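Local coordinates for protein Peptide:N-glycosidase F (PDB 3PMS) that catalyses the hydrolysis of the amide bond that joins N-linked glycans to asparagine side chains of glycoproteins and glycopeptides, at residues Val103-Ser108 / Tyr186-Ile191; Ser146-Val151 / Ser299-Ala304; Ala218-Asn223 / Thr275-Tyr280. One frame throughout, in Å; residues are numbered along the deposited sequence.

Read from the N terminus, the chain first opens contact 1 at 103-108, a loop after strand 99-102, then contact 2 at 146-151. It closes contact 1 on strand 184-197, so the two contacts cross, and completes contact 2 only at 299-304. Contact 3 forms and closes between these events, joining 218-223 to 275-280, nested within the long loop that contact 2 closes. Contacts 1 and 2 share one sheet, in which strands 184-197 and 295-306 are neighbours; contact 1 fastens an earlier loop to it and contact 2 adds its outer strand. Contact 3 lies in the facing sheet, where Tyr278 packs against Leu187 of contact 1 and Val151 of contact 2.

Contact 1 (Val103-Ser108 / Tyr186-Ile191); sequences VTDFKS and YLRTTI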
loop_
_atom_site.group_PDB
_atom_site.type_symbol
_atom_site.label_atom_id
_atom_site.label_comp_id
_atom_site.label_asym_id
_atom_site.label_seq_id
_atom_site.Cartn_x
_atom_site.Cartn_y
_atom_site.Cartn_z
ATOM N N VAL A 103 2.461 -9.883 0.014
ATOM C CA VAL A 103 1.711 -9.604 1.250
ATOM C C VAL A 103 2.069 -10.588 2.403
ATOM O O VAL A 103 1.311 -10.710 3.388
ATOM C CB VAL A 103 0.214 -9.612 0.998
ATOM C CG1 VAL A 103 -0.117 -8.512 -0.049
ATOM C CG2 VAL A 103 -0.291 -10.976 0.504
ATOM N N THR A 104 3.259 -11.174 2.292
ATOM C CA THR A 104 3.776 -12.122 3.310
ATOM C C THR A 104 3.734 -11.482 4.692
ATOM O O THR A 104 3.424 -12.132 5.700
ATOM C CB THR A 104 5.163 -12.615 3.006
ATOM O OG1 THR A 104 5.313 -12.937 1.632
ATOM C CG2 THR A 104 5.567 -13.804 3.895
ATOM N N ASP A 105 4.042 -10.193 4.779
ATOM C CA ASP A 105 3.982 -9.505 6.061
ATOM C C ASP A 105 2.699 -9.639 6.814
ATOM O O ASP A 105 2.664 -9.468 8.046
ATOM C CB ASP A 105 4.287 -8.030 5.890
ATOM C CG ASP A 105 5.767 -7.749 5.464
ATOM O OD1 ASP A 105 6.688 -8.617 5.581
ATOM O OD2 ASP A 105 5.994 -6.645 4.925
ATOM N N PHE A 106 1.580 -9.867 6.082
ATOM C CA PHE A 106 0.293 -10.056 6.699
ATOM C C PHE A 106 -0.161 -11.496 6.867
ATOM O O PHE A 106 -1.344 -11.742 7.119
ATOM C CB PHE A 106 -0.728 -9.263 5.861
ATOM C CG PHE A 106 -0.454 -7.773 5.834
ATOM C CD1 PHE A 106 -0.878 -6.983 6.881
ATOM C CD2 PHE A 106 0.209 -7.181 4.812
ATOM C CE1 PHE A 106 -0.558 -5.627 6.881
ATOM C CE2 PHE A 106 0.523 -5.789 4.825
ATOM C CZ PHE A 106 0.102 -5.042 5.830
ATOM N N LYS A 107 0.764 -12.437 6.768
ATOM C CA LYS A 107 0.388 -13.868 6.812
ATOM C C LYS A 107 -0.365 -14.137 8.122
ATOM O O LYS A 107 -1.229 -15.030 8.156
ATOM C CB LYS A 107 1.600 -14.772 6.597
ATOM C CG LYS A 107 2.735 -14.629 7.605
ATOM C CD LYS A 107 3.865 -15.589 7.327
ATOM C CE LYS A 107 5.139 -15.224 8.046
ATOM N NZ LYS A 107 6.242 -16.305 7.880
ATOM N N SER A 108 -0.029 -13.480 9.233
ATOM C CA SER A 108 -0.786 -13.727 10.462
ATOM C C SER A 108 -2.261 -13.388 10.446
ATOM O O SER A 108 -3.083 -13.951 11.205
ATOM C CB SER A 108 -0.120 -13.000 11.625
ATOM O OG SER A 108 -0.181 -11.580 11.543
ATOM N N TYR A 186 10.754 -4.856 11.615
ATOM C CA TYR A 186 10.956 -3.923 10.508
ATOM C C TYR A 186 9.641 -3.193 10.203
ATOM O O TYR A 186 8.590 -3.528 10.707
ATOM C CB TYR A 186 11.409 -4.655 9.257
ATOM C CG TYR A 186 10.592 -5.851 8.813
ATOM C CD1 TYR A 186 9.583 -5.684 7.849
ATOM C CD2 TYR A 186 10.843 -7.109 9.250
ATOM C CE1 TYR A 186 8.803 -6.720 7.405
ATOM C CE2 TYR A 186 10.042 -8.165 8.843
ATOM C CZ TYR A 186 9.054 -7.972 7.870
ATOM O OH TYR A 186 8.381 -9.064 7.413
ATOM N N LEU A 187 9.799 -2.111 9.437
ATOM C CA LEU A 187 8.686 -1.298 8.924
ATOM C C LEU A 187 8.406 -1.597 7.467
ATOM O O LEU A 187 9.302 -1.885 6.693
ATOM C CB LEU A 187 9.014 0.209 9.108
ATOM C CG LEU A 187 9.413 0.652 10.516
ATOM C CD1 LEU A 187 10.014 2.081 10.527
ATOM C CD2 LEU A 187 8.239 0.546 11.398
ATOM N N ARG A 188 7.124 -1.481 7.134
ATOM C CA ARG A 188 6.609 -1.646 5.764
ATOM C C ARG A 188 5.798 -0.408 5.449
ATOM O O ARG A 188 4.827 -0.120 6.139
ATOM C CB ARG A 188 5.669 -2.874 5.689
ATOM C CG ARG A 188 5.046 -3.081 4.354
ATOM C CD ARG A 188 3.781 -3.973 4.503
ATOM N NE ARG A 188 3.116 -4.234 3.229
ATOM C CZ ARG A 188 3.342 -5.284 2.448
ATOM N NH1 ARG A 188 4.300 -6.155 2.718
ATOM N NH2 ARG A 188 2.562 -5.509 1.383
ATOM N N THR A 189 6.261 0.359 4.470
ATOM C CA THR A 189 5.611 1.637 4.099
ATOM C C THR A 189 5.276 1.695 2.643
ATOM O O THR A 189 6.046 1.264 1.744
ATOM C CB THR A 189 6.520 2.832 4.462
ATOM O OG1 THR A 189 6.924 2.790 5.847
ATOM C CG2 THR A 189 5.866 4.200 4.132
ATOM N N THR A 190 4.095 2.227 2.348
ATOM C CA THR A 190 3.594 2.431 0.971
ATOM C C THR A 190 3.177 3.934 0.951
ATOM O O THR A 190 2.293 4.378 1.706
ATOM C CB THR A 190 2.439 1.514 0.666
ATOM O OG1 THR A 190 2.813 0.189 1.005
ATOM C CG2 THR A 190 2.078 1.584 -0.811
ATOM N N ILE A 191 3.795 4.680 0.070
ATOM C CA ILE A 191 3.504 6.140 -0.031
ATOM C C ILE A 191 3.386 6.538 -1.471
ATOM O O ILE A 191 4.183 6.127 -2.298
ATOM C CB ILE A 191 4.581 7.011 0.664
ATOM C CG1 ILE A 191 4.296 8.499 0.533
ATOM C CG2 ILE A 191 6.056 6.617 0.207
ATOM C CD1 ILE A 191 5.137 9.317 1.543
HETATM O O HOH W 1 5.331 -8.872 2.470
#
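Asp105 uses its two carboxylate oxygens on Tyr186 and Arg188, two residues apart on strand 186-191. Asp105 OD1 accepts a short hydrogen bond of 2.5 Å from Tyr186 OH, and Asp105 OD2 forms a salt bridge of 2.8 Å with Arg188 NH1. The two donors approach from opposite sides of the carboxylate plane, each about 50° out of it, whereas OD2 lies nearly in the guanidinium plane. Tyr186 can reach inward because CG stands between the backbone N and the carbonyl carbon (chi1 51°), which swings the ring toward the loop. Arg188 is stretched out, with CG opposite the backbone N (chi1 177°) and the chain extended as far as NE. Phe106 meets the guanidinium with its rim: CE2 sits over one face, 3.4 Å from Arg188 NE, and the two planes are nearly perpendicular. A water accepts from Arg188 NH1 at 2.9 Å and from Asp105 N at 3.0 Å, so OD2 and the water both lie at the guanidinium edge, in its plane. Arg188 NH2 also donates to the carbonyls of Ile81 and Asp102, fixing the rotation of the group. Beyond the contact, Phe106 meets Phe301 edge-to-face, Ile264 of strand 263-266 packs against Asp105 and Arg188, and Val103 rests on strand 43-52.

Contact 2 (Ser146-Val151 / Ser299-Ala304); sequences SAVVPV and SSFVIA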
loop_
_atom_site.group_PDB
_atom_site.type_symbol
_atom_site.label_atom_id
_atom_site.label_comp_id
_atom_site.label_asym_id
_atom_site.label_seq_id
_atom_site.Cartn_x
_atom_site.Cartn_y
_atom_site.Cartn_z
ATOM N N SER A 146 4.959 -14.396 13.306
ATOM C CA SER A 146 5.003 -12.995 12.940
ATOM C C SER A 146 3.767 -12.277 13.450
ATOM O O SER A 146 2.706 -12.890 13.686
ATOM C CB SER A 146 5.144 -12.797 11.445
ATOM O OG SER A 146 3.965 -13.158 10.748
ATOM N N ALA A 147 3.865 -10.963 13.609
ATOM C CA ALA A 147 2.727 -10.120 13.973
ATOM C C ALA A 147 2.942 -8.759 13.394
ATOM O O ALA A 147 4.072 -8.358 13.159
ATOM C CB ALA A 147 2.571 -9.966 15.502
ATOM N N VAL A 148 1.848 -8.148 12.984
ATOM C CA VAL A 148 1.875 -6.877 12.255
ATOM C C VAL A 148 0.783 -5.948 12.729
ATOM O O VAL A 148 -0.344 -6.384 12.967
ATOM C CB VAL A 148 1.818 -7.099 10.736
ATOM C CG1 VAL A 148 0.556 -7.857 10.333
ATOM C CG2 VAL A 148 1.985 -5.763 9.931
ATOM N N VAL A 149 1.080 -4.679 12.879
ATOM C CA VAL A 149 0.106 -3.648 13.234
ATOM C C VAL A 149 0.435 -2.346 12.486
ATOM O O VAL A 149 1.588 -2.063 12.206
ATOM C CB VAL A 149 0.030 -3.385 14.751
ATOM C CG1 VAL A 149 -0.682 -4.564 15.479
ATOM C CG2 VAL A 149 1.332 -2.949 15.314
ATOM N N PRO A 150 -0.575 -1.537 12.187
ATOM C CA PRO A 150 -0.325 -0.246 11.590
ATOM C C PRO A 150 0.257 0.761 12.570
ATOM O O PRO A 150 -0.169 0.861 13.741
ATOM C CB PRO A 150 -1.715 0.228 11.136
ATOM C CG PRO A 150 -2.667 -0.485 12.007
ATOM C CD PRO A 150 -2.005 -1.855 12.158
ATOM N N VAL A 151 1.169 1.542 12.040
ATOM C CA VAL A 151 1.693 2.715 12.720
ATOM C C VAL A 151 0.914 3.984 12.313
ATOM O O VAL A 151 0.354 4.705 13.153
ATOM C CB VAL A 151 3.136 2.882 12.428
ATOM C CG1 VAL A 151 3.714 4.100 13.166
ATOM C CG2 VAL A 151 3.936 1.604 12.798
ATOM N N SER A 299 0.699 4.490 4.223
ATOM C CA SER A 299 0.518 3.537 5.327
ATOM C C SER A 299 1.905 3.069 5.735
ATOM O O SER A 299 2.796 2.914 4.884
ATOM C CB SER A 299 -0.345 2.319 4.954
ATOM O OG SER A 299 0.181 1.565 3.883
ATOM N N SER A 300 2.109 2.873 7.039
ATOM C CA SER A 300 3.285 2.287 7.509
ATOM C C SER A 300 2.907 1.319 8.629
ATOM O O SER A 300 2.091 1.671 9.472
ATOM C CB SER A 300 4.153 3.453 7.965
ATOM O OG SER A 300 5.432 3.033 8.226
ATOM N N PHE A 301 3.523 0.147 8.587
ATOM C CA PHE A 301 3.293 -0.970 9.512
ATOM C C PHE A 301 4.556 -1.369 10.180
ATOM O O PHE A 301 5.616 -1.252 9.595
ATOM C CB PHE A 301 2.658 -2.209 8.819
ATOM C CG PHE A 301 1.313 -1.921 8.220
ATOM C CD1 PHE A 301 1.246 -1.369 6.942
ATOM C CD2 PHE A 301 0.161 -2.309 8.819
ATOM C CE1 PHE A 301 0.026 -1.170 6.340
ATOM C CE2 PHE A 301 -1.062 -2.022 8.231
ATOM C CZ PHE A 301 -1.103 -1.436 7.025
ATOM N N VAL A 302 4.441 -1.925 11.365
ATOM C CA VAL A 302 5.569 -2.567 12.040
ATOM C C VAL A 302 5.275 -4.063 12.179
ATOM O O VAL A 302 4.168 -4.443 12.536
ATOM C CB VAL A 302 5.864 -1.899 13.399
ATOM C CG1 VAL A 302 4.676 -1.968 14.307
ATOM C CG2 VAL A 302 7.143 -2.523 14.038
ATOM N N ILE A 303 6.280 -4.824 11.755
ATOM C CA ILE A 303 6.301 -6.291 11.780
ATOM C C ILE A 303 7.312 -6.752 12.824
ATOM O O ILE A 303 8.438 -6.281 12.840
ATOM C CB ILE A 303 6.683 -6.903 10.437
ATOM C CG1 ILE A 303 5.676 -6.626 9.341
ATOM C CG2 ILE A 303 6.771 -8.463 10.606
ATOM C CD1 ILE A 303 5.615 -5.188 8.812
ATOM N N ALA A 304 6.868 -7.691 13.686
ATOM C CA ALA A 304 7.753 -8.418 14.609
ATOM C C ALA A 304 7.727 -9.885 14.236
ATOM O O ALA A 304 6.675 -10.435 13.981
ATOM C CB ALA A 304 7.307 -8.209 16.014
#
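Val148 CG2 nestles into the hollow between Phe301 and Ile303, 3.8 Å from both Phe301 CB and Ile303 CG1. A Val148 chi1 of 59° sets CG2 opposite the backbone N, while CG1 takes the position between N and the carbonyl carbon. Across the sheet's other face, Val149 and Val302 run alongside each other in the same direction, with Val149 CG2 and Val302 CG1 3.6 Å apart. Val151 CG2 comes up to Val302 CG1 at 3.9 Å from the corner the chain makes at Val151, so Val302 CG1 touches both valines. The small Ala147 and Ala304 pair on this same face. Pro150 fits against the Phe301 ring: Pro150 CB lies 3.7 Å from Phe301 CE2, and the ring slants past Pro150, its CD2 close to Pro150 CA. Between the two faces, the backbones of Ala147 and Ala304 exchange two hydrogen bonds, as do those of Val149 and Val302, and Val151 N adds one of 2.7 Å to Ser300 O. The Val148-Ile303 face meets Phe106 and Leu109, while Val302 packs on Leu187 and Val151 on Tyr278. These are two antiparallel strands, the outer one 145-163, in one sheet of a jelly-roll sandwich.

Contact 3 (Ala218-Asn223 / Thr275-Tyr280); sequences AINNSN and TFSYEY
Ala218 and Glu279 form an antiparallel hydrogen-bonded pair: Ala218 N donates to Glu279 O and Glu279 N to Ala218 O, both at 2.9 Å. One residue further on, Ile219 and Tyr278 make a non-hydrogen-bonded pair, and Asn220 N then reaches Ser277 O at 2.9 Å. This last bond is made as the chain leaves strand 213-219 for a type I' turn, Ile219 to Ser222, whose middle residues, Asn220 and Asn221, have positive phi (49° and 80°).

Water carries the next set of bonds. One molecule accepts from Asn221 N at 2.9 Å, lies 2.8 Å from Ser277 OG, and donates weakly to Ala218 O; Ser277 offers OG because its chi1 of 64° places it between the backbone N and the carbonyl carbon. A second water donates to Asn221 OD1 and to Glu279 OE1, the latter at 2.6 Å, and Lys173 NZ also binds that OD1.

Apolar packing joins Ile219 to Phe276: CG2 of Ile219 meets CD2 of Phe276 at 3.9 Å, and Ile219 CD1 approaches CE2 of the same ring. Leu267 backs both residues.

Strand 275-281 thus lies between strand 213-219, which hairpins into 222-229, and strand 173-177, which pairs with Phe276 and Tyr278. Tyr278 packs on Leu187 and Tyr280 on Thr189 and Ile191, all of strand 184-197 in the facing sheet.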
loop_
_atom_site.group_PDB
_atom_site.type_symbol
_atom_site.label_atom_id
_atom_site.label_comp_id
_atom_site.label_asym_id
_atom_site.label_seq_id
_atom_site.Cartn_x
_atom_site.Cartn_y
_atom_site.Cartn_z
ATOM N N ALA A 218 12.338 8.862 11.200
ATOM C CA ALA A 218 13.186 9.066 12.403
ATOM C C ALA A 218 12.740 8.056 13.451
ATOM O O ALA A 218 11.540 7.840 13.685
ATOM C CB ALA A 218 13.080 10.465 12.942
ATOM N N ILE A 219 13.752 7.436 14.043
ATOM C CA ILE A 219 13.548 6.433 15.110
ATOM C C ILE A 219 14.228 7.028 16.364
ATOM O O ILE A 219 15.426 7.304 16.318
ATOM C CB ILE A 219 14.221 5.139 14.731
ATOM C CG1 ILE A 219 13.618 4.530 13.436
ATOM C CG2 ILE A 219 14.113 4.125 15.923
ATOM C CD1 ILE A 219 12.176 4.153 13.541
ATOM N N ASN A 220 13.477 7.158 17.433
ATOM C CA ASN A 220 13.976 7.821 18.666
ATOM C C ASN A 220 14.621 9.162 18.312
ATOM O O ASN A 220 15.692 9.549 18.803
ATOM C CB ASN A 220 14.934 6.899 19.398
ATOM C CG ASN A 220 14.210 5.768 20.127
ATOM O OD1 ASN A 220 14.832 4.688 20.403
ATOM N ND2 ASN A 220 13.012 6.013 20.509
ATOM N N ASN A 221 13.961 9.843 17.374
ATOM C CA ASN A 221 14.319 11.194 16.903
ATOM C C ASN A 221 15.438 11.248 15.923
ATOM O O ASN A 221 15.660 12.314 15.322
ATOM C CB ASN A 221 14.558 12.192 18.050
ATOM C CG ASN A 221 13.381 12.263 19.017
ATOM O OD1 ASN A 221 12.161 12.387 18.626
ATOM N ND2 ASN A 221 13.700 12.175 20.326
ATOM N N SER A 222 16.109 10.157 15.667
ATOM C CA SER A 222 17.245 10.149 14.783
ATOM C C SER A 222 16.817 9.791 13.385
ATOM O O SER A 222 16.222 8.699 13.155
ATOM C CB SER A 222 18.370 9.242 15.256
ATOM O OG SER A 222 19.452 9.168 14.343
ATOM N N ASN A 223 17.198 10.609 12.419
ATOM C CA ASN A 223 16.888 10.263 11.049
ATOM C C ASN A 223 17.594 8.997 10.651
ATOM O O ASN A 223 18.839 8.890 10.747
ATOM C CB ASN A 223 17.302 11.387 10.163
ATOM C CG ASN A 223 16.474 12.584 10.326
ATOM O OD1 ASN A 223 15.456 12.626 11.010
ATOM N ND2 ASN A 223 16.901 13.629 9.603
ATOM N N THR A 275 10.163 0.621 24.131
ATOM C CA THR A 275 9.256 1.451 23.405
ATOM C C THR A 275 10.085 2.541 22.717
ATOM O O THR A 275 10.927 3.158 23.342
ATOM C CB THR A 275 8.212 2.069 24.298
ATOM O OG1 THR A 275 7.470 1.004 24.938
ATOM C CG2 THR A 275 7.249 3.007 23.551
ATOM N N PHE A 276 9.911 2.678 21.406
ATOM C CA PHE A 276 10.660 3.678 20.605
ATOM C C PHE A 276 9.722 4.568 19.824
ATOM O O PHE A 276 8.580 4.216 19.594
ATOM C CB PHE A 276 11.647 3.001 19.635
ATOM C CG PHE A 276 11.009 2.190 18.518
ATOM C CD1 PHE A 276 10.797 0.814 18.633
ATOM C CD2 PHE A 276 10.721 2.763 17.282
ATOM C CE1 PHE A 276 10.270 0.097 17.533
ATOM C CE2 PHE A 276 10.183 2.030 16.246
ATOM C CZ PHE A 276 9.927 0.705 16.412
ATOM N N SER A 277 10.157 5.798 19.506
ATOM C CA SER A 277 9.336 6.691 18.686
ATOM C C SER A 277 9.681 6.558 17.221
ATOM O O SER A 277 10.769 6.168 16.816
ATOM C CB SER A 277 9.482 8.141 19.089
ATOM O OG SER A 277 10.798 8.554 18.858
ATOM N N TYR A 278 8.598 6.626 16.476
ATOM C CA TYR A 278 8.595 6.705 15.023
ATOM C C TYR A 278 8.096 8.077 14.645
ATOM O O TYR A 278 7.123 8.602 15.200
ATOM C CB TYR A 278 7.612 5.637 14.539
ATOM C CG TYR A 278 7.131 5.738 13.079
ATOM C CD1 TYR A 278 6.194 6.674 12.689
ATOM C CD2 TYR A 278 7.529 4.811 12.142
ATOM C CE1 TYR A 278 5.715 6.765 11.367
ATOM C CE2 TYR A 278 7.111 4.903 10.836
ATOM C CZ TYR A 278 6.189 5.829 10.462
ATOM O OH TYR A 278 5.631 5.970 9.220
ATOM N N GLU A 279 8.761 8.683 13.635
ATOM C CA GLU A 279 8.230 9.905 13.039
ATOM C C GLU A 279 8.440 9.824 11.527
ATOM O O GLU A 279 9.564 9.579 11.075
ATOM C CB GLU A 279 8.866 11.162 13.589
ATOM C CG GLU A 279 8.250 12.400 13.066
ATOM C CD GLU A 279 8.886 13.693 13.604
ATOM O OE1 GLU A 279 9.856 13.626 14.384
ATOM O OE2 GLU A 279 8.487 14.780 13.098
ATOM N N TYR A 280 7.387 10.078 10.743
ATOM C CA TYR A 280 7.547 10.210 9.296
ATOM C C TYR A 280 7.719 11.724 9.002
ATOM O O TYR A 280 6.801 12.510 9.197
ATOM C CB TYR A 280 6.333 9.630 8.501
ATOM C CG TYR A 280 6.725 9.260 7.089
ATOM C CD1 TYR A 280 7.199 7.973 6.802
ATOM C CD2 TYR A 280 6.721 10.169 6.038
ATOM C CE1 TYR A 280 7.631 7.613 5.568
ATOM C CE2 TYR A 280 7.182 9.823 4.777
ATOM C CZ TYR A 280 7.631 8.549 4.527
ATOM O OH TYR A 280 8.054 8.198 3.274
HETATM O O HOH W 2 11.347 9.295 16.212
HETATM O O HOH W 3 10.766 11.890 16.152
#